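Local coordinates for CurG, CurH fusion protein (Moorea producens 3L, PDB 4MYY) that joins the C-terminal docking domain of CurG to the N-terminal docking domain of CurH, which together link successive modules of the curacin A polyketide synthase, at the interface of chains A and B. Residues are numbered along the deposited sequence; one frame, centred on the assembly and turned at random. Chains: chain A/B, CurG, CurH fusion protein.

The interface of chains A and B. Residues chain A 17, 20-21, 24, 64-65, 68; chain B 64-65, 68-69, 72.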
loop_
_atom_site.group_PDB
_atom_site.type_symbol
_atom_site.label_atom_id
_atom_site.label_comp_id
_atom_site.label_asym_id
_atom_site.label_seq_id
_atom_site.Cartn_x
_atom_site.Cartn_y
_atom_site.Cartn_z
ATOM N N ASN A 17 6.655 -13.061 9.017
ATOM C CA ASN A 17 5.256 -12.855 8.607
ATOM C C ASN A 17 4.492 -12.227 9.760
ATOM O O ASN A 17 3.614 -11.395 9.557
ATOM C CB ASN A 17 4.598 -14.185 8.201
ATOM C CG ASN A 17 5.072 -14.673 6.850
ATOM O OD1 ASN A 17 5.004 -13.934 5.869
ATOM N ND2 ASN A 17 5.518 -15.922 6.782
ATOM N N LEU A 20 5.159 -8.546 9.693
ATOM C CA LEU A 20 4.442 -7.929 8.548
ATOM C C LEU A 20 2.954 -7.771 8.826
ATOM O O LEU A 20 2.340 -6.735 8.506
ATOM C CB LEU A 20 4.637 -8.834 7.338
ATOM C CG LEU A 20 6.098 -8.973 6.922
ATOM C CD1 LEU A 20 6.287 -10.143 5.954
ATOM C CD2 LEU A 20 6.639 -7.668 6.324
ATOM N N GLU A 21 2.364 -8.814 9.407
ATOM C CA GLU A 21 0.913 -8.807 9.682
ATOM C C GLU A 21 0.557 -7.682 10.659
ATOM O O GLU A 21 -0.459 -6.983 10.493
ATOM C CB GLU A 21 0.471 -10.175 10.203
ATOM C CG GLU A 21 0.545 -11.252 9.132
ATOM C CD GLU A 21 0.587 -12.658 9.672
ATOM O OE1 GLU A 21 0.446 -12.837 10.901
ATOM O OE2 GLU A 21 0.787 -13.589 8.860
ATOM N N ILE A 24 0.789 -4.416 8.735
ATOM C CA ILE A 24 -0.402 -4.298 7.829
ATOM C C ILE A 24 -1.647 -3.911 8.641
ATOM O O ILE A 24 -2.375 -2.997 8.261
ATOM C CB ILE A 24 -0.647 -5.598 7.048
ATOM C CG1 ILE A 24 0.443 -5.778 5.995
ATOM C CG2 ILE A 24 -2.024 -5.577 6.339
ATOM C CD1 ILE A 24 0.619 -7.213 5.520
ATOM N N PRO A 64 -4.319 -11.768 5.905
ATOM C CA PRO A 64 -3.339 -10.685 5.903
ATOM C C PRO A 64 -3.153 -10.064 4.517
ATOM O O PRO A 64 -3.084 -8.837 4.389
ATOM C CB PRO A 64 -2.056 -11.394 6.337
ATOM C CG PRO A 64 -2.538 -12.477 7.241
ATOM C CD PRO A 64 -3.813 -12.978 6.607
ATOM N N LEU A 65 -3.138 -10.905 3.477
ATOM C CA LEU A 65 -2.982 -10.354 2.122
ATOM C C LEU A 65 -4.191 -9.525 1.708
ATOM O O LEU A 65 -4.047 -8.534 1.003
ATOM C CB LEU A 65 -2.727 -11.471 1.122
ATOM C CG LEU A 65 -2.249 -11.036 -0.258
ATOM C CD1 LEU A 65 -0.874 -10.369 -0.199
ATOM C CD2 LEU A 65 -2.161 -12.278 -1.151
ATOM N N ALA A 68 -3.978 -6.237 3.356
ATOM C CA ALA A 68 -2.963 -5.439 2.676
ATOM C C ALA A 68 -3.513 -4.823 1.383
ATOM O O ALA A 68 -3.308 -3.642 1.123
ATOM C CB ALA A 68 -1.744 -6.288 2.402
ATOM N N PRO B 64 5.016 -12.702 -1.330
ATOM C CA PRO B 64 3.864 -11.835 -1.619
ATOM C C PRO B 64 3.525 -10.864 -0.476
ATOM O O PRO B 64 3.202 -9.686 -0.723
ATOM C CB PRO B 64 2.739 -12.845 -1.798
ATOM C CG PRO B 64 3.435 -14.014 -2.443
ATOM C CD PRO B 64 4.761 -14.097 -1.730
ATOM N N LEU B 65 3.596 -11.335 0.764
ATOM C CA LEU B 65 3.219 -10.484 1.878
ATOM C C LEU B 65 4.291 -9.433 2.132
ATOM O O LEU B 65 3.954 -8.295 2.486
ATOM C CB LEU B 65 2.989 -11.286 3.161
ATOM C CG LEU B 65 2.168 -10.569 4.234
ATOM C CD1 LEU B 65 0.746 -10.195 3.811
ATOM C CD2 LEU B 65 2.112 -11.476 5.445
ATOM N N ALA B 68 3.594 -6.721 -0.317
ATOM C CA ALA B 68 2.410 -5.948 0.040
ATOM C C ALA B 68 2.784 -4.947 1.122
ATOM O O ALA B 68 2.445 -3.750 1.015
ATOM C CB ALA B 68 1.291 -6.877 0.514
ATOM N N ALA B 69 3.500 -5.432 2.143
ATOM C CA ALA B 69 3.897 -4.573 3.240
ATOM C C ALA B 69 4.824 -3.457 2.780
ATOM O O ALA B 69 4.710 -2.326 3.293
ATOM C CB ALA B 69 4.500 -5.368 4.392
ATOM N N LEU B 72 2.804 -0.746 1.092
ATOM C CA LEU B 72 2.005 0.043 2.057
ATOM C C LEU B 72 2.908 1.017 2.759
ATOM O O LEU B 72 2.547 2.169 2.914
ATOM C CB LEU B 72 1.373 -0.835 3.121
ATOM C CG LEU B 72 0.301 -1.818 2.724
ATOM C CD1 LEU B 72 -0.195 -2.499 3.994
ATOM C CD2 LEU B 72 -0.828 -1.054 2.053
#
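B:Leu65 of the CurH part pushes its forked tip between two helices of chain A. Its CG stands anti to the backbone N (chi1 -161°), sending both methyls away from its own helix. The end methyl CD1 of A:Ile24, from the CurG part, butts tightly against the flank of the B:Leu65 CD1 branch at 3.4 Å. CD1 of B:Leu65 also touches the ring carbon CB of A:Pro64 at 4.0 Å, so it meets both parts of chain A. The other branch, CD2 of B:Leu65, packs on CG of A:Glu21 at 4.0 Å, side chains nearly perpendicular. The amide oxygen OD1 of A:Asn17 is 3.8 Å from CD2 of B:Leu65. An alanine in place of B:Leu65 would probably open a gap beside A:Ile24 and A:Pro64 and leave A:Glu21 CG without its packing partner.

One turn on, B:Ala69 sets its CB against CD2 of A:Leu20 at 3.7 Å. B:Leu72 crosses A:Ile24 at about a right angle, its CD1 3.9 Å from CG1. At the centre the methyls of A:Ala68 and B:Ala68 meet at a slant, CB to CB at 3.6 Å. Their small size probably lets the helices come close.

The mainly apolar patch belongs to a two-fold symmetric interface and recurs with the chains exchanged. An engineered linker fuses the parts; the structure alone does not show their contacts to be natural. The site lies near the N-terminal ends of the paired CurH helices 64-82, with CurG helix 17-33 alongside.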